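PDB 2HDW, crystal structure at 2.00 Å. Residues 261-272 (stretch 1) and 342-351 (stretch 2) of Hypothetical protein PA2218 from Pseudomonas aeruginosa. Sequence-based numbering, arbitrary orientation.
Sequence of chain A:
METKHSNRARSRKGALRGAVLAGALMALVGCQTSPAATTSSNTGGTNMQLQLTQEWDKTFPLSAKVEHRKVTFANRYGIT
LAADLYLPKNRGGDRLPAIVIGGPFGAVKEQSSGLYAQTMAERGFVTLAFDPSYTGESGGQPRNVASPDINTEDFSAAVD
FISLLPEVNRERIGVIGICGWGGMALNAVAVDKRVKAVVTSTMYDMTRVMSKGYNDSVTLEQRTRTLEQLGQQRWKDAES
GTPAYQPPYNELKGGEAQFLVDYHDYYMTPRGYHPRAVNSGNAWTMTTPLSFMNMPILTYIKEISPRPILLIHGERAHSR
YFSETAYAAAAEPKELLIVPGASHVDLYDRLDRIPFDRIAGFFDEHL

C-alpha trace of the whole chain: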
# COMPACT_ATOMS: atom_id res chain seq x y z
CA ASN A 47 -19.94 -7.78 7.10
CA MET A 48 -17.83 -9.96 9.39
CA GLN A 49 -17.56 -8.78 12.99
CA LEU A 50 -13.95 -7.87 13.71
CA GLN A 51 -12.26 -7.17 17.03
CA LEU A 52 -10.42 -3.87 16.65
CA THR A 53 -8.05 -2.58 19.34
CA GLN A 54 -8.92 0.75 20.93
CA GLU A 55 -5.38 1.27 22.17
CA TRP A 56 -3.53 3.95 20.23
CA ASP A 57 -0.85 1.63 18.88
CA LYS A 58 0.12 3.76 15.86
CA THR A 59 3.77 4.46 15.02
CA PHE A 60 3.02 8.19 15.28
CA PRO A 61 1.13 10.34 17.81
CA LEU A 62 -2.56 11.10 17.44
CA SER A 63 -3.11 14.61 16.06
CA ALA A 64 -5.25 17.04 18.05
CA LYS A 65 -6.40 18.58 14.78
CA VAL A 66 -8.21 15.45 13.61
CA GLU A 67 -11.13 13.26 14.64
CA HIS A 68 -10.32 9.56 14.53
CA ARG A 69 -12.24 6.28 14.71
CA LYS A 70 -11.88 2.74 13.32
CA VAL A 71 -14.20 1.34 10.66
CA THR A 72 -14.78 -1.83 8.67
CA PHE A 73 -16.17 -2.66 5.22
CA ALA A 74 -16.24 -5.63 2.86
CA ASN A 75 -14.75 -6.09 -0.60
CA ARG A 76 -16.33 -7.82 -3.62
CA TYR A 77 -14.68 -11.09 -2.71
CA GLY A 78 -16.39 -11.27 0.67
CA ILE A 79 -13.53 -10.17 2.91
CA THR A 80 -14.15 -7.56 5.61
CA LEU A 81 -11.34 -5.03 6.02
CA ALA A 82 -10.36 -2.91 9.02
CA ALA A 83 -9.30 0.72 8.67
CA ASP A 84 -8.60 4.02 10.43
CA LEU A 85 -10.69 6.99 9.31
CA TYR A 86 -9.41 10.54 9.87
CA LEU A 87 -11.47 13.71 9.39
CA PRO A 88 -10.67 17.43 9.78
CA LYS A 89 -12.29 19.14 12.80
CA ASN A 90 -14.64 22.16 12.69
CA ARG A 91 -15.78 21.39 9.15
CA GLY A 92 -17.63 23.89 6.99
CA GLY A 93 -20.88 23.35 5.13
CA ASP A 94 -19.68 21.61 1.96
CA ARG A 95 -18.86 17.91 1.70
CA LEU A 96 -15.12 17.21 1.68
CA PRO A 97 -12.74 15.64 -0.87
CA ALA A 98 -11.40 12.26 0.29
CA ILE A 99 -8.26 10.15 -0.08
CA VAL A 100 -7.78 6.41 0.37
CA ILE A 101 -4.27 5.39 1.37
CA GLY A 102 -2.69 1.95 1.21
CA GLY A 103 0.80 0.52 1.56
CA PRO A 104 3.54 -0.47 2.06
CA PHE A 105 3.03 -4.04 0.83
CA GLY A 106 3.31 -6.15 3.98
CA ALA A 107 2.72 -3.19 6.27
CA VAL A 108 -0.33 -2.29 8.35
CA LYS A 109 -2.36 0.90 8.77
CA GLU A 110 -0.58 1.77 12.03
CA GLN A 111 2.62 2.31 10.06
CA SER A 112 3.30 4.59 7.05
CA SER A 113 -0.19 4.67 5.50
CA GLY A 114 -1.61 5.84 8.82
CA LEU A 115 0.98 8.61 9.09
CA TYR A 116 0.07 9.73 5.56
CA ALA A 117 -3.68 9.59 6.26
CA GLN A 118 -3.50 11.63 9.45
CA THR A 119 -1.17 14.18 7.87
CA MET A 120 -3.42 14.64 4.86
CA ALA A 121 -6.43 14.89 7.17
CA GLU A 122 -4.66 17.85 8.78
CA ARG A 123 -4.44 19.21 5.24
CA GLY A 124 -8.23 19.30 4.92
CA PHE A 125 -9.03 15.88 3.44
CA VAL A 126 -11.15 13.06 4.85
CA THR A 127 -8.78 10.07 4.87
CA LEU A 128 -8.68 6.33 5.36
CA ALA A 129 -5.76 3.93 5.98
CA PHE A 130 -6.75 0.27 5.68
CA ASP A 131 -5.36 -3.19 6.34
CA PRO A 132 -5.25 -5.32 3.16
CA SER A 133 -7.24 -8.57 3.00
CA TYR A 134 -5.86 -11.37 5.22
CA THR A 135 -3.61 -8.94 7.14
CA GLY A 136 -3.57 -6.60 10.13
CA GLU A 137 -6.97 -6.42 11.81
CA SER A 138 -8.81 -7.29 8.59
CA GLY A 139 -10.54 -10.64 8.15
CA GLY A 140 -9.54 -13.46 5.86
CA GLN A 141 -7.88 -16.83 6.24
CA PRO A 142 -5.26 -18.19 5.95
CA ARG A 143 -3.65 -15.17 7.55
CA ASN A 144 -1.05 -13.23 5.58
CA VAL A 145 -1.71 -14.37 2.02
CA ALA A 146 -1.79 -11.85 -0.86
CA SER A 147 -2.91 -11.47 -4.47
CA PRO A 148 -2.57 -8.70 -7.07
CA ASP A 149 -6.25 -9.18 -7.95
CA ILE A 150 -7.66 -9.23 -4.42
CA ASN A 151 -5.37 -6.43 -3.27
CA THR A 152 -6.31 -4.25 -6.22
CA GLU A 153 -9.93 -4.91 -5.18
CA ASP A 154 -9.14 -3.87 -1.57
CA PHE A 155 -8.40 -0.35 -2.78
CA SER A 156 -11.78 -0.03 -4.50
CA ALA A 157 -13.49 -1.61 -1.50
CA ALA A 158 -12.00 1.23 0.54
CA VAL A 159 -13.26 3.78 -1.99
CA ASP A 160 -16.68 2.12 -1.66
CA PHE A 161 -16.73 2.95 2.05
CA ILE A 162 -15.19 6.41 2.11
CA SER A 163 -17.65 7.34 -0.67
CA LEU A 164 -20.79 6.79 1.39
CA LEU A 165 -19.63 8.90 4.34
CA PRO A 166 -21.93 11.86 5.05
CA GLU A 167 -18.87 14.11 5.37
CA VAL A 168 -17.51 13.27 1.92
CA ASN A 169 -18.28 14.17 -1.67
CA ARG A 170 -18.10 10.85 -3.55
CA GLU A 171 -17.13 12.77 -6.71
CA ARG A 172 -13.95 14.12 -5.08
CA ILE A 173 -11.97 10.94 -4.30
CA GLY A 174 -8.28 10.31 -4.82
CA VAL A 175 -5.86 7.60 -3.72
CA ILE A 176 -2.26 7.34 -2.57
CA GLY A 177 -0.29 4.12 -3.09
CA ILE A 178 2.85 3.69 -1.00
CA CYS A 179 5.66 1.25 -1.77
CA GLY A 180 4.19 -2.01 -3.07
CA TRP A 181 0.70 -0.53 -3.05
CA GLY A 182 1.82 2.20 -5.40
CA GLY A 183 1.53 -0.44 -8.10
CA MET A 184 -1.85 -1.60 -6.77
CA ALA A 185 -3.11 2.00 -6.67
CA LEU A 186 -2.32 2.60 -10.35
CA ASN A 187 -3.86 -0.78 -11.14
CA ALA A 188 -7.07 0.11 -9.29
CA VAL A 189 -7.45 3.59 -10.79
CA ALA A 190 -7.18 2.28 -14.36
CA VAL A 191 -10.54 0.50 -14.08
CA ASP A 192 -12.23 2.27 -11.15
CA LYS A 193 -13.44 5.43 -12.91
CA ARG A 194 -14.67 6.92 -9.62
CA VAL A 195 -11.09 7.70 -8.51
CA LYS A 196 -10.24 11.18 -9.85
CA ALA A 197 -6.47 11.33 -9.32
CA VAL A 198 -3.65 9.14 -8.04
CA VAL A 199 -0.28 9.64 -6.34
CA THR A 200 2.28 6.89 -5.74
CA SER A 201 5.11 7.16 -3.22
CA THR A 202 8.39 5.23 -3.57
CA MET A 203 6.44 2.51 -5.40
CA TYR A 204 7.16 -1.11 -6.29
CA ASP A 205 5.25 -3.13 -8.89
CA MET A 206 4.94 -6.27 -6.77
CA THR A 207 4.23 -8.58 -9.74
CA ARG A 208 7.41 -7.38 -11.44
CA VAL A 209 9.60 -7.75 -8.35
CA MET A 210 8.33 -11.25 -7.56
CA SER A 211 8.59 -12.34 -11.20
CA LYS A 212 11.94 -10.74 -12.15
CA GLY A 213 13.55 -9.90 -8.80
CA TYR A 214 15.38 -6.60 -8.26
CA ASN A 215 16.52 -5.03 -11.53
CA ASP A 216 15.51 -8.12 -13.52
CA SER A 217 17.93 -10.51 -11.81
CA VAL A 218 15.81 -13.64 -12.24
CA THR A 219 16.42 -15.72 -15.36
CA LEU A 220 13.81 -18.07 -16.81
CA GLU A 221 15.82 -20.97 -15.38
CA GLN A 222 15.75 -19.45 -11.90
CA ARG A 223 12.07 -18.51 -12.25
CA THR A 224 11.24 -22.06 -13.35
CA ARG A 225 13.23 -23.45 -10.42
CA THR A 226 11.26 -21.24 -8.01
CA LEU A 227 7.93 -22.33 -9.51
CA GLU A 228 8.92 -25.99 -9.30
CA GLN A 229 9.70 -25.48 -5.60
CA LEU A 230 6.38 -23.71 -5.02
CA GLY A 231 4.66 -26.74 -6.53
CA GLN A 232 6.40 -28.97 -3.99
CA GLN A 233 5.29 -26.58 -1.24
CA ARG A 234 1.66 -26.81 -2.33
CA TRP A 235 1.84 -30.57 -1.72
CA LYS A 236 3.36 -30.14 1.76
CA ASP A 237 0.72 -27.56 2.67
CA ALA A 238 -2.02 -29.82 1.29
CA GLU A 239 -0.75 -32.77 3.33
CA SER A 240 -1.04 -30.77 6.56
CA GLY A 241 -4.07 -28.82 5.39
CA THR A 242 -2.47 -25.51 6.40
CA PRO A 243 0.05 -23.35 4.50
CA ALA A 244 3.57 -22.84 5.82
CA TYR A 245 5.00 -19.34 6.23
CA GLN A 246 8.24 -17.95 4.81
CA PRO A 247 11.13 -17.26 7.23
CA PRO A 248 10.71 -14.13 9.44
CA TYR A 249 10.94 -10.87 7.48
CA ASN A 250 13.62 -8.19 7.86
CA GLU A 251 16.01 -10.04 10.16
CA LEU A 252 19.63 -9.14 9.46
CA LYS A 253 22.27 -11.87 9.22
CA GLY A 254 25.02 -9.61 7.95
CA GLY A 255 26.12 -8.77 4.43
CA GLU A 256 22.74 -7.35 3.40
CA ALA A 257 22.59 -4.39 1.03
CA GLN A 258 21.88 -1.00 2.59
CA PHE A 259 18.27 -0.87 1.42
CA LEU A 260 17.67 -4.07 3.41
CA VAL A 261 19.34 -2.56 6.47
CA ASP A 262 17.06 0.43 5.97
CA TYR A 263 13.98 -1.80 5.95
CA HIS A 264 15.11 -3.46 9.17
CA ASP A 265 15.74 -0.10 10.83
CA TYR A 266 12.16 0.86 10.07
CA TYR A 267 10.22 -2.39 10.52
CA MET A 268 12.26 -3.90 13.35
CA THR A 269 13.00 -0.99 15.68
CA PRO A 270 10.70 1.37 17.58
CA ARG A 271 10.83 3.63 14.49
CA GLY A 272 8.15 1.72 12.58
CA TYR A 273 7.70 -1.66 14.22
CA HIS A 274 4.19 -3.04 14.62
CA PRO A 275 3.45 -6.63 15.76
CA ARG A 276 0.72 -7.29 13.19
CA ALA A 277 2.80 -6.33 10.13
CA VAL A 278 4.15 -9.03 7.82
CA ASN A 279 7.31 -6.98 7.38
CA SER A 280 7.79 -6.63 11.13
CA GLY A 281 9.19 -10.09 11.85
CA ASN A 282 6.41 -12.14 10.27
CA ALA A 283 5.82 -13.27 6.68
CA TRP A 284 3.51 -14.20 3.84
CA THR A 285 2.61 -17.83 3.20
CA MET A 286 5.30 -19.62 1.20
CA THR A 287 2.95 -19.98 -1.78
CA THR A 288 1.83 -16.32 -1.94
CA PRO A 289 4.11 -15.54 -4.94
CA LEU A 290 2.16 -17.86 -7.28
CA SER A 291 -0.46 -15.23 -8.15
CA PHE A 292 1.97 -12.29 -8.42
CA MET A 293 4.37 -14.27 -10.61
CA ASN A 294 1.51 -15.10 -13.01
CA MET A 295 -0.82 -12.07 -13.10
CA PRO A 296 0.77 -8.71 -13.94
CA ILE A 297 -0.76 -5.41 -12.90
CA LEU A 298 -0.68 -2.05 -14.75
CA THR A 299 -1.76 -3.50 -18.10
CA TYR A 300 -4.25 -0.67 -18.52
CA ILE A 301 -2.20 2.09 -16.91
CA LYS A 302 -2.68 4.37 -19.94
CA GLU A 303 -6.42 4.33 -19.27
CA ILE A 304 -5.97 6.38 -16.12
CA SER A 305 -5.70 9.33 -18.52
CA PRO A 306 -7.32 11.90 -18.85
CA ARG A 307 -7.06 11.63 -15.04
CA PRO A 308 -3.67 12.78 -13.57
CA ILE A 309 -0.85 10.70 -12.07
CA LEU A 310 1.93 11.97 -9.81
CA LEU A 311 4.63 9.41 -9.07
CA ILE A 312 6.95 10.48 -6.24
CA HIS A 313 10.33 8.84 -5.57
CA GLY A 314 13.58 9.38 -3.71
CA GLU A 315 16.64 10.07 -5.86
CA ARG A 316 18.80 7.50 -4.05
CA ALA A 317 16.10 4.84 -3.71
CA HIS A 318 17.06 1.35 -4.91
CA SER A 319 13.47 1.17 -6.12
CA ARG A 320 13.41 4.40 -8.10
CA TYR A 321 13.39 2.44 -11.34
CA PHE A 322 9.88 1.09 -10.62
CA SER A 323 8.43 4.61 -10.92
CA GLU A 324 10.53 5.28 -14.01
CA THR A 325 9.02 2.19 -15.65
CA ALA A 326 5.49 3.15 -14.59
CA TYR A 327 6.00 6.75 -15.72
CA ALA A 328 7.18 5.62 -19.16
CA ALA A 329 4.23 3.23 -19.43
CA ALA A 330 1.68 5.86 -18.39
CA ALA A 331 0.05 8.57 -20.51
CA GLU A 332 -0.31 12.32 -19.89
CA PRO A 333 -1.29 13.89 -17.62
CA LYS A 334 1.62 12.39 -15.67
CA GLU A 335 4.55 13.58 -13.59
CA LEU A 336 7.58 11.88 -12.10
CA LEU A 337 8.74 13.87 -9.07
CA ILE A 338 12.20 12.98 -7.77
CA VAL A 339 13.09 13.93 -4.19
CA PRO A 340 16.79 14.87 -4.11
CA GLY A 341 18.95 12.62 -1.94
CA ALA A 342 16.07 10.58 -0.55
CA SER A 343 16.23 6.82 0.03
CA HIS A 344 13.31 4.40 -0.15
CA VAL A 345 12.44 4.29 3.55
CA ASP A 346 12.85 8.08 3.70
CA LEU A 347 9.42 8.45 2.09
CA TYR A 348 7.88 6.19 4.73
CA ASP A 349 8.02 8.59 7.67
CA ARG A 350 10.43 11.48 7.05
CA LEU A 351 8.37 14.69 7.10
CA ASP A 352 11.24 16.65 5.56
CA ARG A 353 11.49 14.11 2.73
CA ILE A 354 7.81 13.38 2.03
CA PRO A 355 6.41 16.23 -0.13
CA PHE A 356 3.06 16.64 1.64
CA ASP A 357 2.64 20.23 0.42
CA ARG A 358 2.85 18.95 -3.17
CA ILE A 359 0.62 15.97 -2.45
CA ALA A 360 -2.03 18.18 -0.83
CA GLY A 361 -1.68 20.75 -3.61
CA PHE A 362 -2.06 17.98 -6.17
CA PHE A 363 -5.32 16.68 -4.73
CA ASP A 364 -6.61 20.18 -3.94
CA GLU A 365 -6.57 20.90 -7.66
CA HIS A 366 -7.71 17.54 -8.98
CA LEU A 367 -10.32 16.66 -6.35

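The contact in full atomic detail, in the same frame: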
# COMPACT_ATOMS: atom_id res chain seq x y z
N VAL A 261 19.03 -3.04 5.12
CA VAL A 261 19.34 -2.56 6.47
C VAL A 261 18.34 -1.46 6.80
O VAL A 261 17.86 -1.35 7.93
CB VAL A 261 20.76 -1.98 6.54
CG1 VAL A 261 21.01 -1.40 7.93
CG2 VAL A 261 21.79 -3.07 6.21
N ASP A 262 18.02 -0.65 5.79
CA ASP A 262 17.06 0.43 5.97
C ASP A 262 15.70 -0.14 6.36
O ASP A 262 15.05 0.37 7.28
CB ASP A 262 16.89 1.24 4.67
CG ASP A 262 18.10 2.10 4.36
OD1 ASP A 262 18.98 2.25 5.23
OD2 ASP A 262 18.15 2.64 3.23
N TYR A 263 15.26 -1.18 5.65
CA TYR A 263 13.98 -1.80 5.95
C TYR A 263 13.94 -2.31 7.38
O TYR A 263 12.95 -2.14 8.09
CB TYR A 263 13.70 -2.98 5.00
CG TYR A 263 13.10 -2.59 3.67
CD1 TYR A 263 12.03 -1.69 3.59
CD2 TYR A 263 13.54 -3.18 2.48
CE1 TYR A 263 11.42 -1.39 2.37
CE2 TYR A 263 12.93 -2.89 1.25
CZ TYR A 263 11.87 -2.00 1.21
OH TYR A 263 11.26 -1.72 0.00
N HIS A 264 15.02 -2.95 7.81
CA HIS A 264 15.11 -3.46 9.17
C HIS A 264 15.01 -2.31 10.17
O HIS A 264 14.27 -2.39 11.15
CB HIS A 264 16.43 -4.19 9.39
CG HIS A 264 16.74 -4.45 10.84
ND1 HIS A 264 17.16 -3.46 11.69
CD2 HIS A 264 16.62 -5.57 11.59
CE1 HIS A 264 17.30 -3.96 12.91
NE2 HIS A 264 16.98 -5.24 12.87
N ASP A 265 15.75 -1.24 9.92
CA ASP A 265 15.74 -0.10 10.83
C ASP A 265 14.36 0.52 10.98
O ASP A 265 14.07 1.18 11.97
CB ASP A 265 16.74 0.96 10.38
CG ASP A 265 18.17 0.49 10.53
OD1 ASP A 265 18.40 -0.52 11.24
OD2 ASP A 265 19.07 1.12 9.95
N TYR A 266 13.50 0.31 9.99
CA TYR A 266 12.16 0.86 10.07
C TYR A 266 11.20 -0.15 10.70
O TYR A 266 10.55 0.12 11.71
CB TYR A 266 11.64 1.23 8.68
CG TYR A 266 10.20 1.70 8.70
CD1 TYR A 266 9.88 2.97 9.18
CD2 TYR A 266 9.16 0.85 8.32
CE1 TYR A 266 8.55 3.39 9.27
CE2 TYR A 266 7.83 1.25 8.42
CZ TYR A 266 7.53 2.52 8.89
OH TYR A 266 6.22 2.91 9.00
N TYR A 267 11.13 -1.33 10.08
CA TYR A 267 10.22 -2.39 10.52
C TYR A 267 10.59 -3.15 11.79
O TYR A 267 9.72 -3.73 12.43
CB TYR A 267 10.05 -3.41 9.39
CG TYR A 267 9.23 -2.93 8.21
CD1 TYR A 267 7.86 -2.66 8.34
CD2 TYR A 267 9.81 -2.76 6.95
CE1 TYR A 267 7.10 -2.23 7.25
CE2 TYR A 267 9.06 -2.33 5.85
CZ TYR A 267 7.71 -2.07 6.01
OH TYR A 267 6.96 -1.64 4.93
N MET A 268 11.86 -3.14 12.17
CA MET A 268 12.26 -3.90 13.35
C MET A 268 12.90 -3.11 14.49
O MET A 268 13.72 -3.64 15.24
CB MET A 268 13.15 -5.07 12.93
CG MET A 268 12.39 -6.15 12.14
SD MET A 268 11.14 -7.00 13.13
CE MET A 268 12.12 -8.44 13.68
N THR A 269 12.53 -1.84 14.60
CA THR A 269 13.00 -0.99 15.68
C THR A 269 11.78 -0.18 16.06
O THR A 269 10.76 -0.22 15.37
CB THR A 269 14.11 -0.01 15.25
OG1 THR A 269 13.54 1.05 14.48
CG2 THR A 269 15.19 -0.72 14.45
N PRO A 270 11.85 0.56 17.17
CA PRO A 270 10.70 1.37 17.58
C PRO A 270 10.27 2.39 16.51
O PRO A 270 9.14 2.90 16.55
CB PRO A 270 11.19 2.04 18.86
CG PRO A 270 12.02 0.95 19.47
CD PRO A 270 12.83 0.46 18.27
N ARG A 271 11.14 2.66 15.55
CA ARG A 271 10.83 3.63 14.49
C ARG A 271 9.52 3.31 13.76
O ARG A 271 8.65 4.17 13.63
CB ARG A 271 11.97 3.71 13.48
CG ARG A 271 11.72 4.71 12.35
CD ARG A 271 12.86 4.72 11.34
NE ARG A 271 12.53 5.55 10.18
CZ ARG A 271 13.36 5.77 9.16
NH1 ARG A 271 14.56 5.23 9.15
NH2 ARG A 271 12.96 6.54 8.15
N GLY A 272 9.37 2.07 13.29
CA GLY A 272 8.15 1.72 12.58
C GLY A 272 7.62 0.33 12.85
O GLY A 272 6.74 -0.16 12.15
N ALA A 342 16.90 11.42 -1.39
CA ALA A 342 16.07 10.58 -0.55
C ALA A 342 16.19 9.09 -0.86
O ALA A 342 16.33 8.68 -2.02
CB ALA A 342 14.61 11.02 -0.66
N SER A 343 16.15 8.27 0.19
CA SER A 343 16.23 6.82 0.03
C SER A 343 14.80 6.31 -0.08
O SER A 343 13.86 7.11 -0.16
CB SER A 343 16.87 6.19 1.26
OG SER A 343 16.00 6.28 2.37
N HIS A 344 14.63 4.99 -0.06
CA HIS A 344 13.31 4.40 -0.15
C HIS A 344 12.54 4.62 1.15
O HIS A 344 11.45 5.21 1.15
CB HIS A 344 13.42 2.89 -0.44
CG HIS A 344 12.09 2.21 -0.58
ND1 HIS A 344 11.33 1.84 0.51
CD2 HIS A 344 11.37 1.88 -1.67
CE1 HIS A 344 10.19 1.32 0.09
NE2 HIS A 344 10.19 1.33 -1.23
N VAL A 345 13.10 4.15 2.26
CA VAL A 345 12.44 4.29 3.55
C VAL A 345 12.26 5.75 3.97
O VAL A 345 11.43 6.05 4.83
CB VAL A 345 13.19 3.51 4.66
CG1 VAL A 345 12.55 3.75 6.00
CG2 VAL A 345 13.16 2.01 4.34
N ASP A 346 13.01 6.67 3.36
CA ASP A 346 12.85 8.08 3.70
C ASP A 346 11.42 8.55 3.46
O ASP A 346 10.90 9.38 4.22
CB ASP A 346 13.77 8.97 2.86
CG ASP A 346 15.16 9.10 3.43
OD1 ASP A 346 15.35 8.85 4.64
OD2 ASP A 346 16.06 9.47 2.66
N LEU A 347 10.79 8.04 2.41
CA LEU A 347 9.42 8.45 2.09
C LEU A 347 8.36 7.68 2.86
O LEU A 347 7.18 7.75 2.54
CB LEU A 347 9.17 8.33 0.57
CG LEU A 347 9.52 9.58 -0.27
CD1 LEU A 347 10.96 10.00 -0.02
CD2 LEU A 347 9.29 9.29 -1.75
N TYR A 348 8.79 6.94 3.88
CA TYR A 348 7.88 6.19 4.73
C TYR A 348 7.40 7.09 5.87
O TYR A 348 6.20 7.20 6.14
CB TYR A 348 8.60 4.98 5.36
CG TYR A 348 8.55 3.68 4.57
CD1 TYR A 348 8.29 3.67 3.20
CD2 TYR A 348 8.81 2.46 5.20
CE1 TYR A 348 8.28 2.48 2.47
CE2 TYR A 348 8.81 1.26 4.48
CZ TYR A 348 8.54 1.28 3.12
OH TYR A 348 8.55 0.10 2.40
N ASP A 349 8.35 7.75 6.53
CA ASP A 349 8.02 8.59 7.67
C ASP A 349 8.78 9.91 7.84
O ASP A 349 8.55 10.62 8.82
CB ASP A 349 8.19 7.77 8.95
CG ASP A 349 9.63 7.31 9.15
OD1 ASP A 349 10.43 7.41 8.19
OD2 ASP A 349 9.98 6.85 10.26
N ARG A 350 9.68 10.24 6.91
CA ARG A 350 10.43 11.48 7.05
C ARG A 350 9.65 12.68 6.52
O ARG A 350 9.49 12.86 5.31
CB ARG A 350 11.77 11.39 6.31
CG ARG A 350 12.73 10.32 6.82
CD ARG A 350 13.04 10.48 8.31
NE ARG A 350 14.21 9.68 8.69
CZ ARG A 350 14.41 9.18 9.91
NH1 ARG A 350 13.52 9.39 10.87
NH2 ARG A 350 15.50 8.47 10.17
N LEU A 351 9.16 13.51 7.45
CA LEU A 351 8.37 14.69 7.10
C LEU A 351 9.11 15.68 6.21
O LEU A 351 8.49 16.39 5.42
CB LEU A 351 7.89 15.38 8.37
CG LEU A 351 6.47 15.02 8.84
CD1 LEU A 351 5.48 15.59 7.84
CD2 LEU A 351 6.30 13.51 8.96
O HOH W 1 15.78 2.91 1.94
O HOH W 2 7.87 6.28 11.83
O HOH W 3 15.39 6.97 6.52

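Residues 261-267 form the end of a helix that begins earlier in the chain; Met-268 is the first residue to leave helical phi/psi, and a loop carries on to Gly-272. The second stretch is mostly loop around a weakly bonded helix at about 346-349, capped by Ser-343 OG, which accepts from Asp-346 N (3.2 Å); in return Ser-343 N donates to Asp-346 OD2 (2.7 Å). The backbones come nearest at Asp-262 and Val-345, whose CA atoms lie 6.5 Å apart, so side chains fill the space between. Val-345 points toward the helix and packs CG1 against Tyr-266 CB (3.8 Å) and CG2 against Tyr-263 CD1 (3.9 Å). Tyr-348 turns its ring edge to the face of Tyr-266, CD2 to CD2 at 3.5 Å with planes at 75°, while its OH accepts a weak hydrogen bond from Tyr-267 OH (3.5 Å). Arg-271, extended with chi1 to chi3 all t, reaches Asp-349 in a two-pronged salt bridge: NE to OD2 is 2.9 Å and NH2 to OD1 2.7 Å, both nearly linear. Its guanidinium has Val-345 CG1 over one face and Arg-350 stacked on the other, centres 3.6 Å apart, a like-charged pair beside the Asp-349 carboxylate. Water 1 joins Asp-262 OD2 (2.7 Å) to Val-345 N (3.0 Å), and water 3 links Arg-271 NH2 (3.0 Å) to Asp-346 OD1 (2.7 Å).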